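Local coordinates for MIF (Toxoplasma gondii, PDB 4DH4), which is a macrophage migration inhibitory factor homologue that assembles as a trimer of small alpha/beta subunits, at residues A[16-24]-A[36-44]; A[57-68]-A[94-104]. All coordinates share one frame; numbering follows the deposited sequence.

Interaction 1 (A[16-24]-A[36-44])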
loop_
_atom_site.group_PDB
_atom_site.type_symbol
_atom_site.label_atom_id
_atom_site.label_comp_id
_atom_site.label_asym_id
_atom_site.label_seq_id
_atom_site.Cartn_x
_atom_site.Cartn_y
_atom_site.Cartn_z
ATOM N N GLN A 16 3.054 -17.438 -8.565
ATOM C CA GLN A 16 3.144 -15.979 -8.608
ATOM C C GLN A 16 3.449 -15.498 -10.018
ATOM O O GLN A 16 2.842 -14.541 -10.487
ATOM C CB GLN A 16 4.208 -15.463 -7.636
ATOM C CG GLN A 16 3.887 -15.688 -6.158
ATOM C CD GLN A 16 4.894 -15.025 -5.236
ATOM O OE1 GLN A 16 5.351 -15.625 -4.257
ATOM N NE2 GLN A 16 5.258 -13.787 -5.549
ATOM N N ASP A 17 4.392 -16.166 -10.687
ATOM C CA ASP A 17 4.756 -15.833 -12.067
ATOM C C ASP A 17 3.553 -15.906 -13.003
ATOM O O ASP A 17 3.300 -14.969 -13.762
ATOM C CB ASP A 17 5.887 -16.741 -12.578
ATOM C CG ASP A 17 7.265 -16.123 -12.406
ATOM O OD1 ASP A 17 7.444 -14.939 -12.775
ATOM O OD2 ASP A 17 8.180 -16.821 -11.914
ATOM N N ALA A 18 2.812 -17.011 -12.930
ATOM C CA ALA A 18 1.627 -17.224 -13.772
ATOM C C ALA A 18 0.524 -16.201 -13.479
ATOM O O ALA A 18 -0.087 -15.643 -14.402
ATOM C CB ALA A 18 1.096 -18.643 -13.599
ATOM N N LEU A 19 0.284 -15.961 -12.193
ATOM C CA LEU A 19 -0.654 -14.931 -11.756
ATOM C C LEU A 19 -0.290 -13.558 -12.317
ATOM O O LEU A 19 -1.142 -12.862 -12.892
ATOM C CB LEU A 19 -0.716 -14.873 -10.224
ATOM C CG LEU A 19 -1.636 -13.811 -9.609
ATOM C CD1 LEU A 19 -3.089 -13.985 -10.082
ATOM C CD2 LEU A 19 -1.541 -13.847 -8.092
ATOM N N LEU A 20 0.972 -13.173 -12.151
ATOM C CA LEU A 20 1.398 -11.828 -12.526
ATOM C C LEU A 20 1.413 -11.633 -14.037
ATOM O O LEU A 20 1.134 -10.541 -14.520
ATOM C CB LEU A 20 2.742 -11.461 -11.888
ATOM C CG LEU A 20 2.798 -11.400 -10.355
ATOM C CD1 LEU A 20 4.206 -11.070 -9.891
ATOM C CD2 LEU A 20 1.800 -10.394 -9.760
ATOM N N LYS A 21 1.705 -12.700 -14.777
ATOM C CA LYS A 21 1.573 -12.676 -16.235
ATOM C C LYS A 21 0.131 -12.446 -16.674
ATOM O O LYS A 21 -0.115 -11.696 -17.618
ATOM C CB LYS A 21 2.109 -13.967 -16.855
ATOM C CG LYS A 21 3.609 -14.032 -16.861
ATOM C CD LYS A 21 4.092 -15.309 -17.517
ATOM C CE LYS A 21 5.547 -15.579 -17.172
ATOM N NZ LYS A 21 6.449 -14.505 -17.639
ATOM N N ASP A 22 -0.813 -13.101 -16.000
ATOM C CA ASP A 22 -2.236 -12.891 -16.263
ATOM C C ASP A 22 -2.617 -11.453 -15.912
ATOM O O ASP A 22 -3.341 -10.799 -16.660
ATOM C CB ASP A 22 -3.095 -13.869 -15.454
ATOM C CG ASP A 22 -3.175 -15.258 -16.085
ATOM O OD1 ASP A 22 -3.739 -16.164 -15.435
ATOM O OD2 ASP A 22 -2.690 -15.449 -17.224
ATOM N N ALA A 23 -2.124 -10.978 -14.770
ATOM C CA ALA A 23 -2.441 -9.638 -14.271
ATOM C C ALA A 23 -1.963 -8.533 -15.221
ATOM O O ALA A 23 -2.731 -7.625 -15.562
ATOM C CB ALA A 23 -1.855 -9.441 -12.884
ATOM N N GLU A 24 -0.700 -8.606 -15.640
ATOM C CA GLU A 24 -0.133 -7.572 -16.501
ATOM C C GLU A 24 -0.873 -7.448 -17.842
ATOM O O GLU A 24 -1.102 -6.333 -18.323
ATOM C CB GLU A 24 1.383 -7.757 -16.683
ATOM C CG GLU A 24 1.784 -8.993 -17.461
ATOM C CD GLU A 24 3.269 -9.300 -17.395
ATOM O OE1 GLU A 24 3.954 -8.843 -16.455
ATOM O OE2 GLU A 24 3.749 -10.014 -18.302
ATOM N N SER A 36 4.927 -2.344 -21.628
ATOM C CA SER A 36 6.197 -1.757 -21.151
ATOM C C SER A 36 6.051 -0.809 -19.949
ATOM O O SER A 36 7.024 -0.565 -19.218
ATOM C CB SER A 36 6.937 -1.043 -22.291
ATOM O OG SER A 36 6.167 0.034 -22.808
ATOM N N TYR A 37 4.835 -0.304 -19.748
ATOM C CA TYR A 37 4.550 0.655 -18.683
ATOM C C TYR A 37 3.811 0.025 -17.499
ATOM O O TYR A 37 3.544 0.695 -16.501
ATOM C CB TYR A 37 3.749 1.833 -19.243
ATOM C CG TYR A 37 4.544 2.690 -20.197
ATOM C CD1 TYR A 37 5.398 3.685 -19.720
ATOM C CD2 TYR A 37 4.453 2.500 -21.575
ATOM C CE1 TYR A 37 6.142 4.473 -20.594
ATOM C CE2 TYR A 37 5.188 3.284 -22.459
ATOM C CZ TYR A 37 6.033 4.264 -21.962
ATOM O OH TYR A 37 6.767 5.046 -22.826
ATOM N N VAL A 38 3.499 -1.262 -17.609
ATOM C CA VAL A 38 2.722 -1.954 -16.575
ATOM C C VAL A 38 3.632 -2.623 -15.540
ATOM O O VAL A 38 4.490 -3.426 -15.892
ATOM C CB VAL A 38 1.732 -2.972 -17.192
ATOM C CG1 VAL A 38 0.988 -3.739 -16.100
ATOM C CG2 VAL A 38 0.734 -2.248 -18.110
ATOM N N MET A 39 3.436 -2.264 -14.271
ATOM C CA MET A 39 4.143 -2.885 -13.153
ATOM C C MET A 39 3.155 -3.698 -12.322
ATOM O O MET A 39 2.066 -3.219 -11.995
ATOM C CB MET A 39 4.827 -1.816 -12.293
ATOM C CG MET A 39 5.663 -2.371 -11.124
ATOM S SD MET A 39 6.639 -1.126 -10.235
ATOM C CE MET A 39 7.890 -0.705 -11.463
ATOM N N VAL A 40 3.536 -4.931 -11.993
ATOM C CA VAL A 40 2.686 -5.827 -11.212
ATOM C C VAL A 40 3.499 -6.513 -10.102
ATOM O O VAL A 40 4.695 -6.788 -10.269
ATOM C CB VAL A 40 1.966 -6.896 -12.102
ATOM C CG1 VAL A 40 0.896 -6.260 -12.997
ATOM C CG2 VAL A 40 2.970 -7.688 -12.957
ATOM N N GLY A 41 2.862 -6.774 -8.967
ATOM C CA GLY A 41 3.543 -7.488 -7.896
ATOM C C GLY A 41 2.623 -8.276 -6.991
ATOM O O GLY A 41 1.407 -8.061 -6.973
ATOM N N TYR A 42 3.223 -9.208 -6.257
ATOM C CA TYR A 42 2.522 -9.992 -5.252
ATOM C C TYR A 42 3.198 -9.789 -3.912
ATOM O O TYR A 42 4.422 -9.814 -3.806
ATOM C CB TYR A 42 2.507 -11.483 -5.619
ATOM C CG TYR A 42 1.680 -12.341 -4.680
ATOM C CD1 TYR A 42 2.278 -13.038 -3.626
ATOM C CD2 TYR A 42 0.306 -12.458 -4.845
ATOM C CE1 TYR A 42 1.518 -13.830 -2.761
ATOM C CE2 TYR A 42 -0.463 -13.255 -3.994
ATOM C CZ TYR A 42 0.148 -13.934 -2.952
ATOM O OH TYR A 42 -0.610 -14.721 -2.107
ATOM N N SER A 43 2.395 -9.588 -2.882
ATOM C CA SER A 43 2.931 -9.449 -1.545
ATOM C C SER A 43 2.166 -10.367 -0.607
ATOM O O SER A 43 0.956 -10.204 -0.428
ATOM C CB SER A 43 2.868 -7.980 -1.093
ATOM O OG SER A 43 3.255 -7.850 0.268
ATOM N N GLN A 44 2.864 -11.357 -0.040
ATOM C CA GLN A 44 2.259 -12.223 0.972
ATOM C C GLN A 44 2.153 -11.437 2.272
ATOM O O GLN A 44 3.166 -11.037 2.861
ATOM C CB GLN A 44 3.052 -13.534 1.180
ATOM C CG GLN A 44 2.289 -14.580 2.029
ATOM C CD GLN A 44 3.132 -15.766 2.502
ATOM O OE1 GLN A 44 4.159 -16.107 1.913
ATOM N NE2 GLN A 44 2.670 -16.417 3.561
HETATM O O HOH W 1 5.069 -6.337 -16.254
#

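Interaction 2 (A[57-68]-A[94-104]). With SO4 (sulfate ion), chain B; SO4 (sulfate ion), chain C.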
loop_
_atom_site.group_PDB
_atom_site.type_symbol
_atom_site.label_atom_id
_atom_site.label_comp_id
_atom_site.label_asym_id
_atom_site.label_seq_id
_atom_site.Cartn_x
_atom_site.Cartn_y
_atom_site.Cartn_z
ATOM N N CYS A 57 -8.814 -14.542 1.615
ATOM C CA CYS A 57 -9.330 -13.339 0.983
ATOM C C CYS A 57 -8.125 -12.616 0.396
ATOM O O CYS A 57 -6.981 -13.016 0.629
ATOM C CB CYS A 57 -10.058 -12.459 2.011
ATOM S SG CYS A 57 -9.014 -11.749 3.317
ATOM N N ALA A 58 -8.371 -11.567 -0.379
ATOM C CA ALA A 58 -7.285 -10.787 -0.949
ATOM C C ALA A 58 -7.739 -9.365 -1.196
ATOM O O ALA A 58 -8.938 -9.089 -1.297
ATOM C CB ALA A 58 -6.794 -11.418 -2.253
ATOM N N PHE A 59 -6.778 -8.458 -1.269
ATOM C CA PHE A 59 -7.083 -7.156 -1.825
ATOM C C PHE A 59 -6.021 -6.730 -2.808
ATOM O O PHE A 59 -4.829 -7.043 -2.655
ATOM C CB PHE A 59 -7.376 -6.110 -0.753
ATOM C CG PHE A 59 -6.168 -5.498 -0.165
ATOM C CD1 PHE A 59 -5.455 -6.156 0.821
ATOM C CD2 PHE A 59 -5.728 -4.259 -0.599
ATOM C CE1 PHE A 59 -4.319 -5.579 1.356
ATOM C CE2 PHE A 59 -4.602 -3.676 -0.068
ATOM C CZ PHE A 59 -3.895 -4.332 0.920
ATOM N N ILE A 60 -6.450 -6.056 -3.862
ATOM C CA ILE A 60 -5.496 -5.616 -4.857
ATOM C C ILE A 60 -5.696 -4.132 -5.140
ATOM O O ILE A 60 -6.826 -3.635 -5.184
ATOM C CB ILE A 60 -5.476 -6.528 -6.147
ATOM C CG1 ILE A 60 -6.297 -5.949 -7.295
ATOM C CG2 ILE A 60 -5.885 -7.980 -5.843
ATOM C CD1 ILE A 60 -5.508 -5.040 -8.187
ATOM N N ARG A 61 -4.580 -3.436 -5.300
ATOM C CA ARG A 61 -4.582 -1.999 -5.554
ATOM C C ARG A 61 -4.150 -1.754 -6.981
ATOM O O ARG A 61 -3.053 -2.167 -7.373
ATOM C CB ARG A 61 -3.616 -1.271 -4.605
ATOM C CG ARG A 61 -3.904 -1.435 -3.119
ATOM C CD ARG A 61 -3.109 -0.406 -2.311
ATOM N NE ARG A 61 -3.606 0.949 -2.554
ATOM C CZ ARG A 61 -2.911 1.920 -3.140
ATOM N NH1 ARG A 61 -1.653 1.711 -3.532
ATOM N NH2 ARG A 61 -3.470 3.107 -3.320
ATOM N N VAL A 62 -4.995 -1.097 -7.771
ATOM C CA VAL A 62 -4.605 -0.729 -9.134
ATOM C C VAL A 62 -4.679 0.779 -9.389
ATOM O O VAL A 62 -5.671 1.430 -9.062
ATOM C CB VAL A 62 -5.314 -1.596 -10.251
ATOM C CG1 VAL A 62 -6.538 -2.313 -9.720
ATOM C CG2 VAL A 62 -5.612 -0.787 -11.524
ATOM N N ALA A 63 -3.600 1.309 -9.959
ATOM C CA ALA A 63 -3.434 2.751 -10.209
ATOM C C ALA A 63 -3.058 2.987 -11.661
ATOM O O ALA A 63 -2.340 2.190 -12.261
ATOM C CB ALA A 63 -2.345 3.330 -9.303
ATOM N N SER A 64 -3.539 4.091 -12.222
ATOM C CA SER A 64 -3.215 4.439 -13.592
ATOM C C SER A 64 -3.302 5.945 -13.759
ATOM O O SER A 64 -4.031 6.621 -13.024
ATOM C CB SER A 64 -4.185 3.751 -14.564
ATOM O OG SER A 64 -3.810 4.016 -15.910
ATOM N N ILE A 65 -2.560 6.463 -14.732
ATOM C CA ILE A 65 -2.700 7.860 -15.141
ATOM C C ILE A 65 -3.840 7.892 -16.144
ATOM O O ILE A 65 -3.665 7.554 -17.316
ATOM C CB ILE A 65 -1.410 8.422 -15.769
ATOM C CG1 ILE A 65 -0.232 8.262 -14.801
ATOM C CG2 ILE A 65 -1.606 9.905 -16.164
ATOM C CD1 ILE A 65 1.139 8.368 -15.479
ATOM N N GLY A 66 -5.019 8.270 -15.662
ATOM C CA GLY A 66 -6.233 8.191 -16.475
ATOM C C GLY A 66 -6.689 6.755 -16.668
ATOM O O GLY A 66 -5.997 5.813 -16.277
ATOM N N GLY A 67 -7.860 6.589 -17.280
ATOM C CA GLY A 67 -8.359 5.268 -17.649
ATOM C C GLY A 67 -9.173 4.639 -16.540
ATOM O O GLY A 67 -9.724 3.564 -16.713
ATOM N N ILE A 68 -9.256 5.318 -15.399
ATOM C CA ILE A 68 -10.019 4.800 -14.261
ATOM C C ILE A 68 -11.483 5.207 -14.427
ATOM O O ILE A 68 -11.817 6.381 -14.309
ATOM C CB ILE A 68 -9.426 5.287 -12.897
ATOM C CG1 ILE A 68 -7.959 4.839 -12.747
ATOM C CG2 ILE A 68 -10.288 4.813 -11.698
ATOM C CD1 ILE A 68 -7.724 3.310 -12.864
ATOM N N ARG A 94 -14.380 -12.884 -2.299
ATOM C CA ARG A 94 -13.593 -12.467 -1.134
ATOM C C ARG A 94 -12.365 -11.652 -1.544
ATOM O O ARG A 94 -11.394 -11.556 -0.807
ATOM C CB ARG A 94 -13.218 -13.669 -0.260
ATOM C CG ARG A 94 -14.429 -14.197 0.509
ATOM C CD ARG A 94 -14.120 -15.359 1.426
ATOM N NE ARG A 94 -13.241 -15.038 2.550
ATOM C CZ ARG A 94 -13.592 -14.343 3.636
ATOM N NH1 ARG A 94 -14.814 -13.832 3.765
ATOM N NH2 ARG A 94 -12.704 -14.155 4.599
ATOM N N ILE A 95 -12.443 -11.045 -2.727
ATOM C CA ILE A 95 -11.370 -10.197 -3.233
ATOM C C ILE A 95 -11.877 -8.785 -3.448
ATOM O O ILE A 95 -12.858 -8.575 -4.182
ATOM C CB ILE A 95 -10.786 -10.754 -4.555
ATOM C CG1 ILE A 95 -10.226 -12.155 -4.322
ATOM C CG2 ILE A 95 -9.704 -9.807 -5.131
ATOM C CD1 ILE A 95 -9.906 -12.904 -5.595
ATOM N N TYR A 96 -11.231 -7.830 -2.774
ATOM C CA TYR A 96 -11.485 -6.409 -3.003
ATOM C C TYR A 96 -10.435 -5.862 -3.949
ATOM O O TYR A 96 -9.238 -6.067 -3.737
ATOM C CB TYR A 96 -11.411 -5.600 -1.707
ATOM C CG TYR A 96 -12.698 -5.452 -0.907
ATOM C CD1 TYR A 96 -13.955 -5.740 -1.468
ATOM C CD2 TYR A 96 -12.652 -4.973 0.410
ATOM C CE1 TYR A 96 -15.130 -5.587 -0.713
ATOM C CE2 TYR A 96 -13.815 -4.809 1.163
ATOM C CZ TYR A 96 -15.048 -5.114 0.593
ATOM O OH TYR A 96 -16.204 -4.951 1.336
ATOM N N THR A 97 -10.884 -5.163 -4.986
ATOM C CA THR A 97 -9.984 -4.426 -5.870
ATOM C C THR A 97 -10.371 -2.952 -5.801
ATOM O O THR A 97 -11.539 -2.615 -5.997
ATOM C CB THR A 97 -10.066 -4.931 -7.332
ATOM O OG1 THR A 97 -9.819 -6.343 -7.382
ATOM C CG2 THR A 97 -9.028 -4.230 -8.191
ATOM N N THR A 98 -9.405 -2.089 -5.489
ATOM C CA THR A 98 -9.660 -0.641 -5.462
ATOM C C THR A 98 -8.776 0.079 -6.464
ATOM O O THR A 98 -7.642 -0.345 -6.734
ATOM C CB THR A 98 -9.514 -0.023 -4.044
ATOM O OG1 THR A 98 -8.146 -0.081 -3.617
ATOM C CG2 THR A 98 -10.400 -0.750 -3.038
ATOM N N PHE A 99 -9.307 1.176 -6.998
ATOM C CA PHE A 99 -8.722 1.871 -8.136
ATOM C C PHE A 99 -8.398 3.310 -7.785
ATOM O O PHE A 99 -9.158 3.974 -7.067
ATOM C CB PHE A 99 -9.676 1.797 -9.330
ATOM C CG PHE A 99 -9.940 0.391 -9.793
ATOM C CD1 PHE A 99 -9.217 -0.154 -10.858
ATOM C CD2 PHE A 99 -10.885 -0.406 -9.147
ATOM C CE1 PHE A 99 -9.436 -1.467 -11.272
ATOM C CE2 PHE A 99 -11.106 -1.738 -9.559
ATOM C CZ PHE A 99 -10.383 -2.253 -10.618
ATOM N N THR A 100 -7.264 3.784 -8.292
ATOM C CA THR A 100 -6.806 5.145 -8.022
ATOM C C THR A 100 -6.368 5.810 -9.319
ATOM O O THR A 100 -5.513 5.279 -10.039
ATOM C CB THR A 100 -5.646 5.149 -6.992
ATOM O OG1 THR A 100 -6.084 4.528 -5.771
ATOM C CG2 THR A 100 -5.186 6.574 -6.697
ATOM N N ASN A 101 -6.986 6.949 -9.626
ATOM C CA ASN A 101 -6.579 7.767 -10.764
ATOM C C ASN A 101 -5.500 8.758 -10.346
ATOM O O ASN A 101 -5.710 9.597 -9.449
ATOM C CB ASN A 101 -7.757 8.539 -11.350
ATOM C CG ASN A 101 -7.326 9.471 -12.471
ATOM O OD1 ASN A 101 -7.411 10.702 -12.355
ATOM N ND2 ASN A 101 -6.823 8.892 -13.543
ATOM N N LYS A 102 -4.345 8.651 -10.989
ATOM C CA LYS A 102 -3.234 9.543 -10.708
ATOM C C LYS A 102 -3.082 10.593 -11.794
ATOM O O LYS A 102 -3.282 10.306 -12.975
ATOM C CB LYS A 102 -1.921 8.750 -10.589
ATOM C CG LYS A 102 -1.965 7.539 -9.651
ATOM C CD LYS A 102 -2.243 7.933 -8.193
ATOM C CE LYS A 102 -1.122 8.773 -7.592
ATOM N NZ LYS A 102 -1.304 8.864 -6.115
ATOM N N SER A 103 -2.720 11.808 -11.384
ATOM C CA SER A 103 -2.311 12.849 -12.318
ATOM C C SER A 103 -0.919 12.505 -12.859
ATOM O O SER A 103 -0.144 11.837 -12.169
ATOM C CB SER A 103 -2.285 14.209 -11.615
ATOM O OG SER A 103 -3.566 14.547 -11.114
ATOM N N PRO A 104 -0.598 12.941 -14.095
ATOM C CA PRO A 104 0.748 12.669 -14.628
ATOM C C PRO A 104 1.879 13.172 -13.717
ATOM O O PRO A 104 2.882 12.482 -13.558
ATOM C CB PRO A 104 0.756 13.417 -15.968
ATOM C CG PRO A 104 -0.670 13.498 -16.363
ATOM C CD PRO A 104 -1.421 13.685 -15.072
HETATM S S SO4 B . -0.848 5.040 -5.585
HETATM O O1 SO4 B . -0.156 5.151 -6.870
HETATM O O2 SO4 B . -0.274 3.913 -4.864
HETATM O O3 SO4 B . -0.656 6.284 -4.866
HETATM O O4 SO4 B . -2.264 4.795 -5.860
HETATM S S SO4 C . -6.951 2.475 -1.693
HETATM O O1 SO4 C . -8.241 1.787 -1.627
HETATM O O2 SO4 C . -5.919 1.529 -1.295
HETATM O O3 SO4 C . -6.758 2.932 -3.055
HETATM O O4 SO4 C . -6.996 3.598 -0.755
HETATM O O HOH W 2 -7.548 -2.664 -2.735
#

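Interaction 1 (A[16-24]-A[36-44])
Gln-16 and Tyr-42 meet where helix 13-31 lies over strand 39-44, within the beta-alpha-beta unit formed by strand 2-7, this helix and strand 39-44. The short helix and strand axes run 144° apart and come within 8.3 Å. The Gln-16 side chain crosses that of Tyr-42 at about a right angle. Its CD stands 3.7 Å from Tyr-42 CD1, and the amide plane is turned 44° from the ring. Leu-19 meets the other side of the ring, its CD2 4.0 Å from Tyr-42 CD2. CG of Tyr-42 is anti to the backbone N (chi1 -175°), which brings the ring to both residues, CD1 towards Gln-16 and CD2 towards Leu-19. Its hydroxyl bonds to the carbonyl of Val-9. Leu-20 comes down on the strand backbone. Its CD2 lies 3.6 Å from the carbonyl carbon of Gly-41. Its CB also touches Val-40 CG2. Val-40 points at the helix. CG1 touches Ala-23 CB at 4.2 Å and the backbone of Glu-24. CG2 faces Leu-20 O and Glu-24 OE1. At Glu-24 the helix also meets Val-38, whose CG1 packs on the Glu-24 backbone and CB. The carboxylate of Glu-24 forms a salt bridge with Arg-49 of the second subunit, so this buried charge is paired across the interface. Water 1 ties the two segments together, donating to Glu-24 OE1 at 2.8 Å and to Val-38 O at 3.0 Å.

Interaction 2 (A[57-68]-A[94-104])
The Phe-99 ring has Ile-68 CD1 at its edge, and Ile-68 CG2 lies 3.9 Å from Phe-99 CB. On the opposite side of the sheet, the Arg-61 guanidinium holds two sulfate ions, probably from the crystallisation liquor, at its edge and in its plane. Arg-61 NE bonds to O2 of the chain C sulfate at 2.7 Å. Arg-61 NH1 gives a nearly straight bond (176°) to O2 of the chain B sulfate. NH2 reaches both ions, but its bond to the chain C sulfate is weak. The bend at chi3 (69°) turns the end of the Arg-61 chain toward them. From strand 95-102, Thr-98 OG1 donates to O1 of the chain C sulfate at 2.7 Å. Lys-102 NZ donates to O3 of the chain B sulfate at 2.9 Å and also bonds to Phe-99 O of the second subunit. Water 2 sits at the edge of the Phe-59 ring and donates to both Ile-60 O and Thr-98 OG1. Eight backbone hydrogen bonds hold the strands in parallel register. Lys-2 of the same chain, Lys-2, Arg-61 and Lys-102 of the third subunit, and Arg-61 and Thr-98 of the second subunit also bond to the sulfates, consistent with the central channel of MIF trimers. The strand pairing itself is that of a beta-alpha-beta crossover, with helix 70-88 joining the two parallel strands.

In the fold
Interaction 1 closes before interaction 2 opens along the chain. Their centres lie 14 Å apart, and their nearest atoms are about 7 Å apart without touching. Each belongs to its own beta-alpha-beta unit, and both units share one four-stranded mixed sheet. Strands 2-7 and 58-65 run antiparallel in its middle; 39-44 and 95-102 are its outer strands within the chain. Interaction 1 joins a helix to one outer strand, whereas interaction 2 joins the other to an inner strand. Strand 39-44 continues the sheet into the second subunit and 95-102 into the third. So both edges of the sheet in one chain are continued by strands of neighbouring subunits, as in MIF trimers.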